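Local coordinates for protein putative transcriptional regulator MarR (Geobacillus stearothermophilus, PDB 2RDP) that probably binds DNA through a winged-helix domain and regulates transcription, as expected for a dimeric member of the MarR family, at residues V46-L51 / R108-V113; R88-D91 / V97-I100. All coordinates share one frame; numbering follows the deposited sequence. Where two conformers were deposited one is given.

Contact 1 of 2, residues V46-L51 / R108-V113; sequences VALQWL and RIIEEV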
loop_
_atom_site.group_PDB
_atom_site.type_symbol
_atom_site.label_atom_id
_atom_site.label_comp_id
_atom_site.label_asym_id
_atom_site.label_seq_id
_atom_site.Cartn_x
_atom_site.Cartn_y
_atom_site.Cartn_z
ATOM N N VAL A 46 -1.841 -11.420 2.923
ATOM C CA VAL A 46 -0.479 -11.364 2.376
ATOM C C VAL A 46 0.249 -12.712 2.511
ATOM O O VAL A 46 0.839 -13.212 1.544
ATOM C CB VAL A 46 0.336 -10.227 3.021
ATOM C CG1 VAL A 46 1.770 -10.216 2.519
ATOM C CG2 VAL A 46 -0.339 -8.844 2.745
ATOM N N ALA A 47 0.203 -13.298 3.721
ATOM C CA ALA A 47 0.852 -14.566 3.989
ATOM C C ALA A 47 0.341 -15.661 3.041
ATOM O O ALA A 47 1.145 -16.355 2.400
ATOM C CB ALA A 47 0.657 -14.965 5.455
ATOM N N LEU A 48 -0.984 -15.809 2.968
ATOM C CA LEU A 48 -1.649 -16.808 2.125
ATOM C C LEU A 48 -1.364 -16.649 0.631
ATOM O O LEU A 48 -1.102 -17.628 -0.065
ATOM C CB LEU A 48 -3.155 -16.808 2.378
ATOM C CG LEU A 48 -3.660 -17.267 3.758
ATOM C CD1 LEU A 48 -5.129 -16.953 3.917
ATOM C CD2 LEU A 48 -3.404 -18.730 3.981
ATOM N N GLN A 49 -1.441 -15.423 0.139
ATOM C CA GLN A 49 -1.079 -15.118 -1.229
ATOM C C GLN A 49 0.392 -15.495 -1.554
ATOM O O GLN A 49 0.664 -15.961 -2.639
ATOM C CB GLN A 49 -1.397 -13.640 -1.502
ATOM C CG GLN A 49 -0.635 -12.997 -2.678
ATOM C CD GLN A 49 0.584 -12.127 -2.276
ATOM O OE1 GLN A 49 0.560 -11.433 -1.249
ATOM N NE2 GLN A 49 1.644 -12.153 -3.121
ATOM N N TRP A 50 1.328 -15.309 -0.614
ATOM C CA TRP A 50 2.727 -15.731 -0.819
ATOM C C TRP A 50 2.838 -17.248 -0.951
ATOM O O TRP A 50 3.572 -17.747 -1.788
ATOM C CB TRP A 50 3.662 -15.235 0.311
ATOM C CG TRP A 50 4.131 -13.838 0.140
ATOM C CD1 TRP A 50 3.912 -12.780 0.987
ATOM C CD2 TRP A 50 4.873 -13.315 -0.963
ATOM N NE1 TRP A 50 4.473 -11.640 0.485
ATOM C CE2 TRP A 50 5.070 -11.932 -0.715
ATOM C CE3 TRP A 50 5.394 -13.877 -2.148
ATOM C CZ2 TRP A 50 5.764 -11.095 -1.615
ATOM C CZ3 TRP A 50 6.095 -13.050 -3.033
ATOM C CH2 TRP A 50 6.280 -11.674 -2.754
ATOM N N LEU A 51 2.108 -17.977 -0.120
ATOM C CA LEU A 51 2.083 -19.427 -0.188
ATOM C C LEU A 51 1.428 -19.939 -1.474
ATOM O O LEU A 51 1.879 -20.927 -2.058
ATOM C CB LEU A 51 1.352 -19.992 1.031
ATOM C CG LEU A 51 2.060 -19.843 2.383
ATOM C CD1 LEU A 51 1.084 -20.125 3.498
ATOM C CD2 LEU A 51 3.267 -20.750 2.456
ATOM N N ARG A 108 -8.945 -21.782 -0.749
ATOM C CA ARG A 108 -10.290 -21.470 -1.201
ATOM C C ARG A 108 -10.594 -19.993 -0.950
ATOM O O ARG A 108 -11.003 -19.291 -1.872
ATOM C CB ARG A 108 -11.313 -22.389 -0.512
ATOM C CG ARG A 108 -12.141 -23.210 -1.466
ATOM C CD ARG A 108 -13.419 -23.660 -0.801
ATOM N NE ARG A 108 -13.461 -25.104 -0.572
ATOM C CZ ARG A 108 -14.115 -25.963 -1.359
ATOM N NH1 ARG A 108 -14.772 -25.527 -2.435
ATOM N NH2 ARG A 108 -14.114 -27.261 -1.080
ATOM N N ILE A 109 -10.351 -19.528 0.279
ATOM C CA ILE A 109 -10.555 -18.123 0.670
ATOM C C ILE A 109 -9.742 -17.103 -0.151
ATOM O O ILE A 109 -10.301 -16.128 -0.654
ATOM C CB ILE A 109 -10.257 -17.916 2.187
ATOM C CG1 ILE A 109 -11.352 -18.537 3.040
ATOM C CG2 ILE A 109 -10.167 -16.433 2.548
ATOM C CD1 ILE A 109 -10.938 -18.696 4.457
ATOM N N ILE A 110 -8.436 -17.304 -0.283
ATOM C CA ILE A 110 -7.645 -16.344 -1.016
ATOM C C ILE A 110 -7.890 -16.262 -2.482
ATOM O O ILE A 110 -7.776 -15.198 -3.044
ATOM C CB ILE A 110 -6.151 -16.491 -0.861
ATOM C CG1 ILE A 110 -5.707 -17.913 -1.149
ATOM C CG2 ILE A 110 -5.727 -15.899 0.449
ATOM C CD1 ILE A 110 -4.290 -17.984 -1.405
ATOM N N GLU A 111 -8.177 -17.387 -3.106
ATOM C CA GLU A 111 -8.613 -17.398 -4.489
ATOM C C GLU A 111 -9.886 -16.579 -4.683
ATOM O O GLU A 111 -10.085 -15.942 -5.720
ATOM C CB GLU A 111 -8.877 -18.835 -4.920
ATOM C CG GLU A 111 -7.603 -19.667 -5.000
ATOM C CD GLU A 111 -7.777 -20.934 -5.840
ATOM O OE1 GLU A 111 -8.774 -21.708 -5.651
ATOM O OE2 GLU A 111 -6.879 -21.129 -6.700
ATOM N N GLU A 112 -10.752 -16.630 -3.680
ATOM C CA GLU A 112 -11.972 -15.877 -3.693
ATOM C C GLU A 112 -11.717 -14.390 -3.484
ATOM O O GLU A 112 -12.354 -13.565 -4.122
ATOM C CB GLU A 112 -12.878 -16.419 -2.608
ATOM C CG GLU A 112 -14.301 -15.986 -2.746
ATOM C CD GLU A 112 -15.249 -16.773 -1.877
ATOM O OE1 GLU A 112 -14.812 -17.695 -1.119
ATOM O OE2 GLU A 112 -16.455 -16.446 -1.968
ATOM N N VAL A 113 -10.780 -14.039 -2.605
ATOM C CA VAL A 113 -10.460 -12.626 -2.369
ATOM C C VAL A 113 -9.811 -12.027 -3.622
ATOM O O VAL A 113 -10.172 -10.953 -4.061
ATOM C CB VAL A 113 -9.558 -12.413 -1.115
ATOM C CG1 VAL A 113 -9.059 -10.953 -1.022
ATOM C CG2 VAL A 113 -10.281 -12.831 0.152
#

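Contact 2 of 2, residues R88-D91 / V97-I100; sequences RVRD and VVRI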
loop_
_atom_site.group_PDB
_atom_site.type_symbol
_atom_site.label_atom_id
_atom_site.label_comp_id
_atom_site.label_asym_id
_atom_site.label_seq_id
_atom_site.Cartn_x
_atom_site.Cartn_y
_atom_site.Cartn_z
ATOM N N ARG A 88 1.882 -26.944 9.183
ATOM C CA ARG A 88 3.341 -27.034 9.208
ATOM C C ARG A 88 3.778 -28.423 8.748
ATOM O O ARG A 88 3.237 -29.426 9.196
ATOM C CB ARG A 88 3.847 -26.772 10.620
ATOM C CG ARG A 88 3.861 -25.313 11.005
ATOM C CD ARG A 88 4.337 -25.186 12.425
ATOM N NE ARG A 88 4.970 -23.883 12.683
ATOM C CZ ARG A 88 4.381 -22.862 13.300
ATOM N NH1 ARG A 88 5.059 -21.741 13.502
ATOM N NH2 ARG A 88 3.118 -22.960 13.715
ATOM N N VAL A 89 4.733 -28.482 7.831
ATOM C CA VAL A 89 5.130 -29.752 7.232
ATOM C C VAL A 89 6.635 -29.848 7.195
ATOM O O VAL A 89 7.286 -29.060 6.509
ATOM C CB VAL A 89 4.593 -29.905 5.761
ATOM C CG1 VAL A 89 5.041 -31.254 5.164
ATOM C CG2 VAL A 89 3.080 -29.801 5.710
ATOM N N ARG A 90 7.194 -30.818 7.907
ATOM C CA ARG A 90 8.637 -31.003 7.857
ATOM C C ARG A 90 9.082 -31.784 6.635
ATOM O O ARG A 90 8.312 -32.560 6.080
ATOM C CB ARG A 90 9.187 -31.636 9.137
ATOM C CG ARG A 90 8.573 -32.946 9.555
ATOM C CD ARG A 90 9.345 -33.500 10.745
ATOM N NE ARG A 90 9.645 -32.436 11.710
ATOM C CZ ARG A 90 9.062 -32.310 12.900
ATOM N NH1 ARG A 90 9.408 -31.302 13.691
ATOM N NH2 ARG A 90 8.145 -33.198 13.308
ATOM N N ASP A 91 10.325 -31.556 6.213
ATOM C CA ASP A 91 10.950 -32.380 5.178
ATOM C C ASP A 91 11.022 -33.847 5.589
ATOM O O ASP A 91 11.151 -34.177 6.782
ATOM C CB ASP A 91 12.367 -31.893 4.863
ATOM C CG ASP A 91 12.428 -31.061 3.600
ATOM O OD1 ASP A 91 11.812 -31.444 2.571
ATOM O OD2 ASP A 91 13.104 -30.016 3.629
ATOM N N VAL A 97 14.031 -28.792 9.372
ATOM C CA VAL A 97 13.324 -27.963 8.378
ATOM C C VAL A 97 11.809 -28.193 8.388
ATOM O O VAL A 97 11.361 -29.281 8.081
ATOM C CB VAL A 97 13.896 -28.122 6.907
ATOM C CG1 VAL A 97 13.077 -27.317 5.881
ATOM C CG2 VAL A 97 15.360 -27.694 6.848
ATOM N N VAL A 98 11.044 -27.150 8.730
ATOM C CA VAL A 98 9.579 -27.178 8.709
ATOM C C VAL A 98 9.088 -26.050 7.798
ATOM O O VAL A 98 9.567 -24.919 7.896
ATOM C CB VAL A 98 8.964 -26.981 10.125
ATOM C CG1 VAL A 98 7.452 -26.721 10.041
ATOM C CG2 VAL A 98 9.250 -28.166 11.021
ATOM N N ARG A 99 8.170 -26.381 6.891
ATOM C CA ARG A 99 7.599 -25.416 5.967
ATOM C C ARG A 99 6.116 -25.218 6.240
ATOM O O ARG A 99 5.456 -26.105 6.769
ATOM C CB ARG A 99 7.800 -25.861 4.519
ATOM C CG ARG A 99 9.230 -25.839 4.079
ATOM C CD ARG A 99 9.389 -26.167 2.609
ATOM N NE ARG A 99 10.809 -26.205 2.269
ATOM C CZ ARG A 99 11.572 -27.297 2.357
ATOM N NH1 ARG A 99 11.057 -28.462 2.759
ATOM N NH2 ARG A 99 12.858 -27.227 2.039
ATOM N N ILE A 100 5.607 -24.050 5.861
ATOM C CA ILE A 100 4.207 -23.733 5.953
ATOM C C ILE A 100 3.591 -24.120 4.624
ATOM O O ILE A 100 4.105 -23.768 3.565
ATOM C CB ILE A 100 3.970 -22.216 6.232
ATOM C CG1 ILE A 100 4.865 -21.702 7.373
ATOM C CG2 ILE A 100 2.509 -21.938 6.529
ATOM C CD1 ILE A 100 4.984 -22.672 8.572
#

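Contact 1 of 2, residues V46-L51 / R108-V113
Ile-110 reaches over the side of helix 42-54 at Leu-48, its branch methyl CG2 and its end methyl CD1 touching different parts of that residue. CG2 presses on the base of the leucine, 3.3 Å from Leu-48 CB, a separation tighter than usual for two carbons, and also meets one branch of its fork, with Leu-48 CD1 3.7 Å from Ile-110 CG2. The other methyl lies over the backbone: Ile-110 CD1 is 3.5 Å from Leu-48 O and 4.1 Å from Gln-49 N. CG1 stands between the backbone N and the carbonyl carbon of its own residue (chi1 52°), which leaves CG2 beside the N and lets both methyls face the neighbouring helix. The leucine crosses the isoleucine at a slant, and the side-chain joint is apolar and small, with 148 Å² buried. Gln-49 adds mainly its backbone; its NE2 is hydrogen-bonded to Glu-53 and lies over one face of the Trp-50 ring, and Tyr-22 of the second subunit meets that indole too. Leu-102 touches both Leu-48 and Ile-110, while Leu-52 packs on Ile-110 from one turn further along; together these contacts join helix 42-54 to helix 104-124 and to strand 98-102 of the wing.

Contact 2 of 2, residues R88-D91 / V97-I100
Asp-91 OD2 is gripped by two nitrogens of one guanidinium, Arg-99 NH1 at 2.7 Å and Arg-99 NH2 at 3.2 Å, in a salt bridge whose hydrogen bonds are both weak because they are bent. The carboxylate meets the edge of the guanidinium with the two planes 77° apart, and OD2 alone takes both hydrogen bonds. Arg-99 is extended from CG to NE, which carries its charge along the hairpin to the aspartate, and Val-97 CG1 rests against one face of the guanidinium, 3.7 Å above its plane. A leucine in place of Asp-91 would probably leave the Arg-99 guanidinium without its acidic mate and freer to turn. Beneath this bridge Val-89 and Arg-99 form a hydrogen-bonded antiparallel pair, with Val-89 N 2.7 Å from Arg-99 O and Arg-99 N 2.8 Å from Val-89 O. Asp-91 N adds a bond to Val-97 O at 3.1 Å. On the face away from the Val-89 and Arg-99 side chains, Val-98 sits between the stems of Arg-88 and Arg-90: its CG1 is 3.7 Å from Arg-88 CB, and its CG2 touches Arg-90 CB. Ile-100 CD1 lies alongside Arg-88 CG, while the Arg-88 guanidinium pairs with Asp-78 and Glu-81 of helix 70-82. Two antiparallel strands following that helix form the beta hairpin, or wing, of the MarR winged-helix fold.

Overall arrangement
Strand 98-102 connects the two contacts: it is the second strand of the hairpin in contact 2 and runs on to helix 104-124, which carries one side of contact 1. Their centres are 19 Å apart, yet they touch where Leu-51 CD2 packs 3.3 Å from Ile-100 O. Contact 1 is buried and contact 2 lies at the surface, close to the unmodelled residues 94-96; the centre of contact 1 lies about 8 Å, and that of contact 2 about 22 Å, from the centre of the chain. A sodium ion at Leu-35, Tyr-38 and Ile-40 is about 10 Å from the side chain of Leu-48. In MarR relatives the wing commonly meets DNA, and residues 88-100 may do so here.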